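Local coordinates for Tb427.07.360- putative uncharacterized metacyclic invariant surface protein from Trypanosoma brucei (Trypanosoma brucei, PDB 5VTL) that is of unknown function but, as an invariant surface protein of the metacyclic trypanosome, forms an extended helical bundle that probably stands in the parasite's surface coat, at residues R42-E53 against A69-E80; N96-K104 against G166-Y174. All blocks are in the same frame, centred on the assembly; numbering follows the deposited sequence.

Interaction 1 of 2, residues R42-E53 against A69-E80; sequences REGCQDAVRRAE and ARAALKEAESAE
R42 meets E80 in a side-on, two-pronged salt bridge: NE of R42 lies 2.7 Å from OE2 of E80, and NH2 of R42 reaches OE1 of E80 at 2.9 Å. Both bonds are nearly straight, and the guanidinium and carboxylate planes lie only 23° apart. R42 gets there with CG trans to its backbone N (chi1 177°) and bends at chi2 and chi3, its CG packing on CG of E77. At the far end E53 OE1 takes a single bond of 2.8 Å from R70 NH2, on the anti side of the carboxylate, with the two planes steeply inclined to each other. Between the bridges the packing is apolar. L73 is a knob among R42, C45, Q46 and V49, its CD1 lying 3.6 Å from CG of Q46. C45 SG sits 3.6 Å from CB of A76, and V49 CG2 rests over the backbone of A69, 3.5 Å from its carbonyl O.

Behind the R42-E80 bridge, NH1 of R42 also donates to OE1 of Q46 at 2.9 Å, from above the Q46 amide plane. E80 and Q46, both at the edge of the guanidinium, thus hold it in its plane. S39 is a second partner of E80, hydrogen-bonded to its OE1. Helix 157-209 covers the alanine-rich side, with A198 against C45, A48 and A72 and A194 against A76. The axes, 8.8 Å apart at 164°, and the knobs R42 and L73 in four-residue holes mark an antiparallel, knobs-into-holes pairing within a coiled-coil-like helical bundle.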
loop_
_atom_site.group_PDB
_atom_site.type_symbol
_atom_site.label_atom_id
_atom_site.label_comp_id
_atom_site.label_asym_id
_atom_site.label_seq_id
_atom_site.Cartn_x
_atom_site.Cartn_y
_atom_site.Cartn_z
ATOM N N ARG A 42 -19.811 -6.261 6.722
ATOM C CA ARG A 42 -20.615 -7.411 6.383
ATOM C C ARG A 42 -21.460 -7.823 7.593
ATOM O O ARG A 42 -22.640 -8.173 7.466
ATOM C CB ARG A 42 -19.707 -8.542 5.902
ATOM C CG ARG A 42 -20.415 -9.872 5.579
ATOM C CD ARG A 42 -20.452 -10.833 6.759
ATOM N NE ARG A 42 -19.106 -11.187 7.169
ATOM C CZ ARG A 42 -18.775 -11.703 8.345
ATOM N NH1 ARG A 42 -19.693 -11.938 9.276
ATOM N NH2 ARG A 42 -17.501 -11.950 8.603
ATOM N N GLU A 43 -20.866 -7.786 8.772
ATOM C CA GLU A 43 -21.632 -8.078 9.992
ATOM C C GLU A 43 -22.839 -7.127 10.118
ATOM O O GLU A 43 -23.939 -7.542 10.463
ATOM C CB GLU A 43 -20.730 -7.956 11.220
ATOM C CG GLU A 43 -19.821 -9.154 11.412
ATOM C CD GLU A 43 -18.665 -8.863 12.375
ATOM O OE1 GLU A 43 -18.636 -7.754 12.946
ATOM O OE2 GLU A 43 -17.779 -9.723 12.521
ATOM N N GLY A 44 -22.632 -5.858 9.795
ATOM C CA GLY A 44 -23.696 -4.873 9.823
ATOM C C GLY A 44 -24.790 -5.189 8.817
ATOM O O GLY A 44 -25.965 -4.909 9.053
ATOM N N CYS A 45 -24.408 -5.758 7.675
ATOM C CA CYS A 45 -25.403 -6.195 6.694
ATOM C C CYS A 45 -26.197 -7.363 7.221
ATOM O O CYS A 45 -27.380 -7.454 6.990
ATOM C CB CYS A 45 -24.751 -6.607 5.374
ATOM S SG CYS A 45 -24.089 -5.222 4.465
ATOM N N GLN A 46 -25.535 -8.294 7.902
ATOM C CA GLN A 46 -26.236 -9.414 8.506
ATOM C C GLN A 46 -27.277 -8.945 9.513
ATOM O O GLN A 46 -28.386 -9.502 9.580
ATOM C CB GLN A 46 -25.216 -10.355 9.163
ATOM C CG GLN A 46 -24.440 -11.163 8.126
ATOM C CD GLN A 46 -23.345 -11.984 8.751
ATOM O OE1 GLN A 46 -22.580 -11.476 9.559
ATOM N NE2 GLN A 46 -23.256 -13.252 8.378
ATOM N N ASP A 47 -26.932 -7.906 10.274
ATOM C CA ASP A 47 -27.825 -7.331 11.286
ATOM C C ASP A 47 -29.029 -6.683 10.607
ATOM O O ASP A 47 -30.166 -6.783 11.073
ATOM C CB ASP A 47 -27.084 -6.277 12.105
ATOM C CG ASP A 47 -27.890 -5.786 13.318
ATOM O OD1 ASP A 47 -28.278 -6.614 14.165
ATOM O OD2 ASP A 47 -28.137 -4.570 13.419
ATOM N N ALA A 48 -28.759 -6.027 9.487
ATOM C CA ALA A 48 -29.775 -5.290 8.755
ATOM C C ALA A 48 -30.765 -6.298 8.195
ATOM O O ALA A 48 -31.976 -6.082 8.266
ATOM C CB ALA A 48 -29.117 -4.450 7.643
ATOM N N VAL A 49 -30.254 -7.418 7.673
ATOM C CA VAL A 49 -31.122 -8.469 7.147
ATOM C C VAL A 49 -32.016 -8.996 8.280
ATOM O O VAL A 49 -33.219 -9.143 8.109
ATOM C CB VAL A 49 -30.318 -9.630 6.465
ATOM C CG1 VAL A 49 -31.173 -10.851 6.228
ATOM C CG2 VAL A 49 -29.716 -9.175 5.113
ATOM N N ARG A 50 -31.434 -9.268 9.441
ATOM C CA ARG A 50 -32.236 -9.722 10.581
ATOM C C ARG A 50 -33.326 -8.716 10.921
ATOM O O ARG A 50 -34.485 -9.081 11.120
ATOM C CB ARG A 50 -31.359 -9.971 11.809
ATOM C CG ARG A 50 -32.148 -10.466 13.020
ATOM C CD ARG A 50 -31.327 -10.473 14.282
ATOM N NE ARG A 50 -30.719 -9.176 14.555
ATOM C CZ ARG A 50 -31.371 -8.118 15.028
ATOM N NH1 ARG A 50 -32.670 -8.183 15.261
ATOM N NH2 ARG A 50 -30.724 -6.982 15.241
ATOM N N ARG A 51 -32.964 -7.445 10.990
ATOM C CA ARG A 51 -33.934 -6.409 11.308
ATOM C C ARG A 51 -35.079 -6.350 10.308
ATOM O O ARG A 51 -36.249 -6.252 10.682
ATOM C CB ARG A 51 -33.226 -5.067 11.384
ATOM C CG ARG A 51 -32.320 -4.926 12.601
ATOM C CD ARG A 51 -31.503 -3.672 12.496
ATOM N NE ARG A 51 -32.336 -2.472 12.406
ATOM C CZ ARG A 51 -31.869 -1.255 12.124
ATOM N NH1 ARG A 51 -32.686 -0.210 12.086
ATOM N NH2 ARG A 51 -30.577 -1.079 11.873
ATOM N N ALA A 52 -34.738 -6.413 9.030
ATOM C CA ALA A 52 -35.737 -6.357 7.972
ATOM C C ALA A 52 -36.643 -7.574 8.015
ATOM O O ALA A 52 -37.857 -7.459 7.844
ATOM C CB ALA A 52 -35.044 -6.241 6.622
ATOM N N GLU A 53 -36.066 -8.750 8.238
ATOM C CA GLU A 53 -36.855 -9.973 8.346
ATOM C C GLU A 53 -37.897 -9.862 9.465
ATOM O O GLU A 53 -39.045 -10.286 9.309
ATOM C CB GLU A 53 -35.952 -11.179 8.620
ATOM C CG GLU A 53 -35.104 -11.604 7.442
ATOM C CD GLU A 53 -34.131 -12.720 7.772
ATOM O OE1 GLU A 53 -33.680 -13.392 6.818
ATOM O OE2 GLU A 53 -33.839 -12.937 8.969
ATOM N N ALA A 69 -31.974 -5.608 1.467
ATOM C CA ALA A 69 -31.021 -5.964 2.522
ATOM C C ALA A 69 -30.198 -7.215 2.146
ATOM O O ALA A 69 -28.976 -7.263 2.334
ATOM C CB ALA A 69 -31.747 -6.205 3.821
ATOM N N ARG A 70 -30.874 -8.220 1.621
ATOM C CA ARG A 70 -30.204 -9.458 1.233
ATOM C C ARG A 70 -29.219 -9.260 0.103
ATOM O O ARG A 70 -28.161 -9.877 0.078
ATOM C CB ARG A 70 -31.236 -10.515 0.851
ATOM C CG ARG A 70 -31.979 -11.066 2.062
ATOM C CD ARG A 70 -32.967 -12.187 1.741
ATOM N NE ARG A 70 -33.464 -12.741 3.012
ATOM C CZ ARG A 70 -34.658 -13.287 3.199
ATOM N NH1 ARG A 70 -35.527 -13.378 2.201
ATOM N NH2 ARG A 70 -34.987 -13.739 4.398
ATOM N N ALA A 71 -29.585 -8.406 -0.844
ATOM C CA ALA A 71 -28.743 -8.129 -2.000
ATOM C C ALA A 71 -27.497 -7.376 -1.554
ATOM O O ALA A 71 -26.400 -7.634 -2.037
ATOM C CB ALA A 71 -29.525 -7.314 -3.041
ATOM N N ALA A 72 -27.699 -6.436 -0.629
ATOM C CA ALA A 72 -26.611 -5.658 -0.044
ATOM C C ALA A 72 -25.667 -6.575 0.719
ATOM O O ALA A 72 -24.465 -6.454 0.570
ATOM C CB ALA A 72 -27.162 -4.592 0.858
ATOM N N LEU A 73 -26.212 -7.513 1.504
ATOM C CA LEU A 73 -25.370 -8.493 2.222
ATOM C C LEU A 73 -24.521 -9.295 1.244
ATOM O O LEU A 73 -23.316 -9.494 1.453
ATOM C CB LEU A 73 -26.208 -9.461 3.073
ATOM C CG LEU A 73 -25.466 -10.648 3.735
ATOM C CD1 LEU A 73 -24.329 -10.212 4.639
ATOM C CD2 LEU A 73 -26.421 -11.467 4.552
ATOM N N LYS A 74 -25.144 -9.757 0.166
ATOM C CA LYS A 74 -24.404 -10.490 -0.846
ATOM C C LYS A 74 -23.250 -9.630 -1.375
ATOM O O LYS A 74 -22.123 -10.124 -1.537
ATOM C CB LYS A 74 -25.341 -10.976 -1.966
ATOM C CG LYS A 74 -24.635 -11.818 -3.030
ATOM C CD LYS A 74 -25.602 -12.415 -4.075
ATOM C CE LYS A 74 -26.078 -11.321 -4.985
ATOM N NZ LYS A 74 -24.992 -10.630 -5.772
ATOM N N GLU A 75 -23.497 -8.343 -1.628
ATOM C CA GLU A 75 -22.438 -7.461 -2.100
ATOM C C GLU A 75 -21.316 -7.265 -1.080
ATOM O O GLU A 75 -20.141 -7.189 -1.433
ATOM C CB GLU A 75 -23.011 -6.096 -2.480
ATOM C CG GLU A 75 -23.460 -6.049 -3.913
ATOM C CD GLU A 75 -23.998 -4.706 -4.312
ATOM O OE1 GLU A 75 -23.969 -4.387 -5.515
ATOM O OE2 GLU A 75 -24.473 -3.988 -3.424
ATOM N N ALA A 76 -21.691 -7.105 0.180
ATOM C CA ALA A 76 -20.715 -6.955 1.261
ATOM C C ALA A 76 -19.888 -8.232 1.444
ATOM O O ALA A 76 -18.683 -8.180 1.712
ATOM C CB ALA A 76 -21.430 -6.599 2.544
ATOM N N GLU A 77 -20.529 -9.384 1.295
ATOM C CA GLU A 77 -19.809 -10.658 1.393
ATOM C C GLU A 77 -18.766 -10.748 0.283
ATOM O O GLU A 77 -17.617 -11.096 0.540
ATOM C CB GLU A 77 -20.786 -11.835 1.347
ATOM C CG GLU A 77 -21.609 -11.956 2.628
ATOM C CD GLU A 77 -22.629 -13.079 2.598
ATOM O OE1 GLU A 77 -22.783 -13.762 3.637
ATOM O OE2 GLU A 77 -23.281 -13.274 1.553
ATOM N N SER A 78 -19.135 -10.372 -0.944
ATOM C CA SER A 78 -18.172 -10.381 -2.031
ATOM C C SER A 78 -17.027 -9.398 -1.800
ATOM O O SER A 78 -15.863 -9.726 -2.063
ATOM C CB SER A 78 -18.845 -10.105 -3.372
ATOM O OG SER A 78 -19.864 -11.056 -3.628
ATOM N N ALA A 79 -17.342 -8.206 -1.292
ATOM C CA ALA A 79 -16.328 -7.185 -1.015
ATOM C C ALA A 79 -15.388 -7.618 0.102
ATOM O O ALA A 79 -14.163 -7.424 0.013
ATOM C CB ALA A 79 -16.998 -5.836 -0.653
ATOM N N GLU A 80 -15.952 -8.224 1.144
ATOM C CA GLU A 80 -15.133 -8.809 2.216
ATOM C C GLU A 80 -14.132 -9.835 1.690
ATOM O O GLU A 80 -12.942 -9.818 2.028
ATOM C CB GLU A 80 -16.015 -9.456 3.277
ATOM C CG GLU A 80 -15.219 -10.118 4.413
ATOM C CD GLU A 80 -16.097 -10.762 5.453
ATOM O OE1 GLU A 80 -15.613 -10.994 6.587
ATOM O OE2 GLU A 80 -17.287 -11.025 5.156
#

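Interaction 2 of 2, residues N96-K104 against G166-Y174; sequences NAPLLAAGK and GMADLRAEY
Apolar packing centres on L170, whose two methyls divide their contacts between successive turns of the facing helix. CD1 of L170 lies 3.7 Å from the carbonyl O of A97 and also meets CB of A97, while CD2 packs on CA and CB of A101, each at 4.1 Å. A chi1 of 171° sets CG of L170 beside its carbonyl carbon, and chi2 then spreads the methyls toward A97 and A101. L100 comes in beside this leucine: its CD1 touches CG of E173 at 3.8 Å, the two side chains crossing at about a right angle, and also approaches the backbone of D169 and L170. CB of A97 reaches CD2 of the Y174 ring obliquely. Farther along, the aliphatic part of K104 runs past M167, with CD of K104 3.5 Å from SD of M167.

Two polar bonds lie toward the ends. ND2 of N96 donates to OE1 of E173 at 2.9 Å, with an N-H...O angle of 154°; the oxygen lies in the amide plane, but the donor stands above the carboxylate plane. E173 bends at chi2, which turns its carboxylate back toward N96. At the other end NZ of K104 bonds to the carbonyl O of G166 at 2.7 Å, approaching from above the carbonyl plane. The bond joins K104, the last residue of the 96-104 segment, to helix 157-209.

The axes of 96-102 and 166-174 run antiparallel at 155°, 9.1 Å apart. Helix 4-58 packs on both partners, I20 touching A101 and Y174, V24 touching P98 and F13 touching M167. On the 157-209 side, helix 141-154 adds V148 against M167 and R171, and S141 against Y174.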
loop_
_atom_site.group_PDB
_atom_site.type_symbol
_atom_site.label_atom_id
_atom_site.label_comp_id
_atom_site.label_asym_id
_atom_site.label_seq_id
_atom_site.Cartn_x
_atom_site.Cartn_y
_atom_site.Cartn_z
ATOM N N ASN A 96 8.212 -10.148 -0.566
ATOM C CA ASN A 96 9.126 -10.128 -1.705
ATOM C C ASN A 96 9.987 -8.878 -1.795
ATOM O O ASN A 96 11.211 -8.953 -1.914
ATOM C CB ASN A 96 8.336 -10.256 -3.005
ATOM C CG ASN A 96 7.687 -11.614 -3.166
ATOM O OD1 ASN A 96 7.842 -12.488 -2.300
ATOM N ND2 ASN A 96 6.925 -11.800 -4.266
ATOM N N ALA A 97 9.349 -7.713 -1.764
ATOM C CA ALA A 97 10.081 -6.465 -1.992
ATOM C C ALA A 97 11.274 -6.229 -1.047
ATOM O O ALA A 97 12.352 -5.848 -1.521
ATOM C CB ALA A 97 9.125 -5.259 -1.993
ATOM N N PRO A 98 11.114 -6.446 0.274
ATOM C CA PRO A 98 12.296 -6.215 1.117
ATOM C C PRO A 98 13.481 -7.113 0.795
ATOM O O PRO A 98 14.621 -6.683 1.025
ATOM C CB PRO A 98 11.790 -6.499 2.532
ATOM C CG PRO A 98 10.310 -6.187 2.451
ATOM C CD PRO A 98 9.908 -6.691 1.097
ATOM N N LEU A 99 13.249 -8.317 0.278
ATOM C CA LEU A 99 14.378 -9.198 -0.053
ATOM C C LEU A 99 15.221 -8.568 -1.162
ATOM O O LEU A 99 16.455 -8.555 -1.100
ATOM C CB LEU A 99 13.907 -10.611 -0.480
ATOM C CG LEU A 99 15.082 -11.593 -0.642
ATOM C CD1 LEU A 99 15.765 -11.883 0.715
ATOM C CD2 LEU A 99 14.663 -12.884 -1.305
ATOM N N LEU A 100 14.532 -8.041 -2.167
ATOM C CA LEU A 100 15.161 -7.392 -3.304
ATOM C C LEU A 100 15.857 -6.098 -2.909
ATOM O O LEU A 100 16.970 -5.824 -3.364
ATOM C CB LEU A 100 14.134 -7.119 -4.401
ATOM C CG LEU A 100 13.398 -8.364 -4.961
ATOM C CD1 LEU A 100 12.415 -8.012 -6.067
ATOM C CD2 LEU A 100 14.395 -9.368 -5.478
ATOM N N ALA A 101 15.226 -5.314 -2.049
ATOM C CA ALA A 101 15.822 -4.043 -1.650
ATOM C C ALA A 101 17.085 -4.256 -0.840
ATOM O O ALA A 101 18.100 -3.610 -1.084
ATOM C CB ALA A 101 14.819 -3.205 -0.872
ATOM N N ALA A 102 17.023 -5.161 0.137
ATOM C CA ALA A 102 18.170 -5.394 1.013
ATOM C C ALA A 102 19.419 -5.765 0.211
ATOM O O ALA A 102 20.546 -5.447 0.613
ATOM C CB ALA A 102 17.850 -6.482 2.038
ATOM N N GLY A 103 19.214 -6.425 -0.928
ATOM C CA GLY A 103 20.319 -6.882 -1.748
ATOM C C GLY A 103 20.904 -5.819 -2.681
ATOM O O GLY A 103 21.847 -6.089 -3.417
ATOM N N LYS A 104 20.346 -4.612 -2.640
ATOM C CA LYS A 104 20.829 -3.518 -3.452
ATOM C C LYS A 104 21.536 -2.434 -2.636
ATOM O O LYS A 104 22.146 -1.548 -3.217
ATOM C CB LYS A 104 19.662 -2.885 -4.189
ATOM C CG LYS A 104 19.038 -3.811 -5.185
ATOM C CD LYS A 104 18.075 -3.091 -6.082
ATOM C CE LYS A 104 17.462 -4.056 -7.082
ATOM N NZ LYS A 104 18.495 -4.778 -7.875
ATOM N N GLY A 166 18.565 -2.961 -13.300
ATOM C CA GLY A 166 18.673 -3.615 -12.013
ATOM C C GLY A 166 17.547 -3.312 -11.034
ATOM O O GLY A 166 17.260 -4.125 -10.155
ATOM N N MET A 167 16.912 -2.155 -11.164
ATOM C CA MET A 167 15.811 -1.790 -10.269
ATOM C C MET A 167 14.431 -2.226 -10.735
ATOM O O MET A 167 13.457 -2.053 -10.012
ATOM C CB MET A 167 15.788 -0.272 -10.068
ATOM C CG MET A 167 16.831 0.173 -9.087
ATOM S SD MET A 167 16.360 -0.354 -7.429
ATOM C CE MET A 167 14.902 0.664 -7.171
ATOM N N ALA A 168 14.345 -2.763 -11.938
ATOM C CA ALA A 168 13.056 -3.011 -12.572
ATOM C C ALA A 168 12.206 -4.006 -11.763
ATOM O O ALA A 168 11.004 -3.820 -11.607
ATOM C CB ALA A 168 13.263 -3.513 -13.980
ATOM N N ASP A 169 12.848 -5.049 -11.244
ATOM C CA ASP A 169 12.142 -6.111 -10.516
ATOM C C ASP A 169 11.567 -5.558 -9.216
ATOM O O ASP A 169 10.382 -5.719 -8.940
ATOM C CB ASP A 169 13.091 -7.261 -10.219
ATOM C CG ASP A 169 13.221 -8.244 -11.380
ATOM O OD1 ASP A 169 12.794 -7.915 -12.511
ATOM O OD2 ASP A 169 13.766 -9.353 -11.161
ATOM N N LEU A 170 12.411 -4.899 -8.425
ATOM C CA LEU A 170 11.958 -4.280 -7.177
ATOM C C LEU A 170 10.808 -3.319 -7.420
ATOM O O LEU A 170 9.797 -3.323 -6.687
ATOM C CB LEU A 170 13.098 -3.523 -6.515
ATOM C CG LEU A 170 12.727 -2.647 -5.328
ATOM C CD1 LEU A 170 11.960 -3.431 -4.264
ATOM C CD2 LEU A 170 14.015 -2.066 -4.744
ATOM N N ARG A 171 10.967 -2.486 -8.440
ATOM C CA ARG A 171 9.958 -1.476 -8.724
ATOM C C ARG A 171 8.650 -2.096 -9.173
ATOM O O ARG A 171 7.575 -1.607 -8.820
ATOM C CB ARG A 171 10.504 -0.471 -9.728
ATOM C CG ARG A 171 11.606 0.365 -9.071
ATOM C CD ARG A 171 12.099 1.466 -9.961
ATOM N NE ARG A 171 10.978 2.262 -10.423
ATOM C CZ ARG A 171 10.922 2.894 -11.590
ATOM N NH1 ARG A 171 11.935 2.826 -12.444
ATOM N NH2 ARG A 171 9.836 3.591 -11.902
ATOM N N ALA A 172 8.747 -3.212 -9.890
ATOM C CA ALA A 172 7.567 -3.976 -10.278
ATOM C C ALA A 172 6.907 -4.597 -9.048
ATOM O O ALA A 172 5.691 -4.552 -8.920
ATOM C CB ALA A 172 7.931 -5.041 -11.293
ATOM N N GLU A 173 7.693 -5.141 -8.126
ATOM C CA GLU A 173 7.127 -5.745 -6.927
ATOM C C GLU A 173 6.473 -4.690 -6.046
ATOM O O GLU A 173 5.409 -4.924 -5.465
ATOM C CB GLU A 173 8.194 -6.456 -6.095
ATOM C CG GLU A 173 8.701 -7.766 -6.652
ATOM C CD GLU A 173 7.654 -8.858 -6.678
ATOM O OE1 GLU A 173 7.092 -9.212 -5.619
ATOM O OE2 GLU A 173 7.410 -9.369 -7.777
ATOM N N TYR A 174 7.110 -3.525 -5.933
ATOM C CA TYR A 174 6.557 -2.489 -5.088
ATOM C C TYR A 174 5.279 -1.965 -5.740
ATOM O O TYR A 174 4.290 -1.690 -5.056
ATOM C CB TYR A 174 7.576 -1.366 -4.790
ATOM C CG TYR A 174 7.371 -0.852 -3.373
ATOM C CD1 TYR A 174 6.461 0.162 -3.111
ATOM C CD2 TYR A 174 8.041 -1.416 -2.304
ATOM C CE1 TYR A 174 6.250 0.616 -1.834
ATOM C CE2 TYR A 174 7.837 -0.976 -1.016
ATOM C CZ TYR A 174 6.937 0.039 -0.783
ATOM O OH TYR A 174 6.699 0.468 0.488
#

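Overall arrangement
Interaction 1 closes before interaction 2 opens along the chain, and helix 63-102 serves both: its 69-80 part faces helix 4-58, and its last turns face helix 157-209. The contact centres are 41 Å apart, on opposite sides of the chain's centre, with nearest atoms about 20 Å apart and no touch. Each pairs antiparallel helices, and in each the third long helix packs against the pair: 157-209 at interaction 1, 4-58 at interaction 2. Two distant levels of one elongated three-helix bundle are therefore sampled; helix 141-154 joins at the second. Such an extended shape is consistent with a trypanosome surface protein.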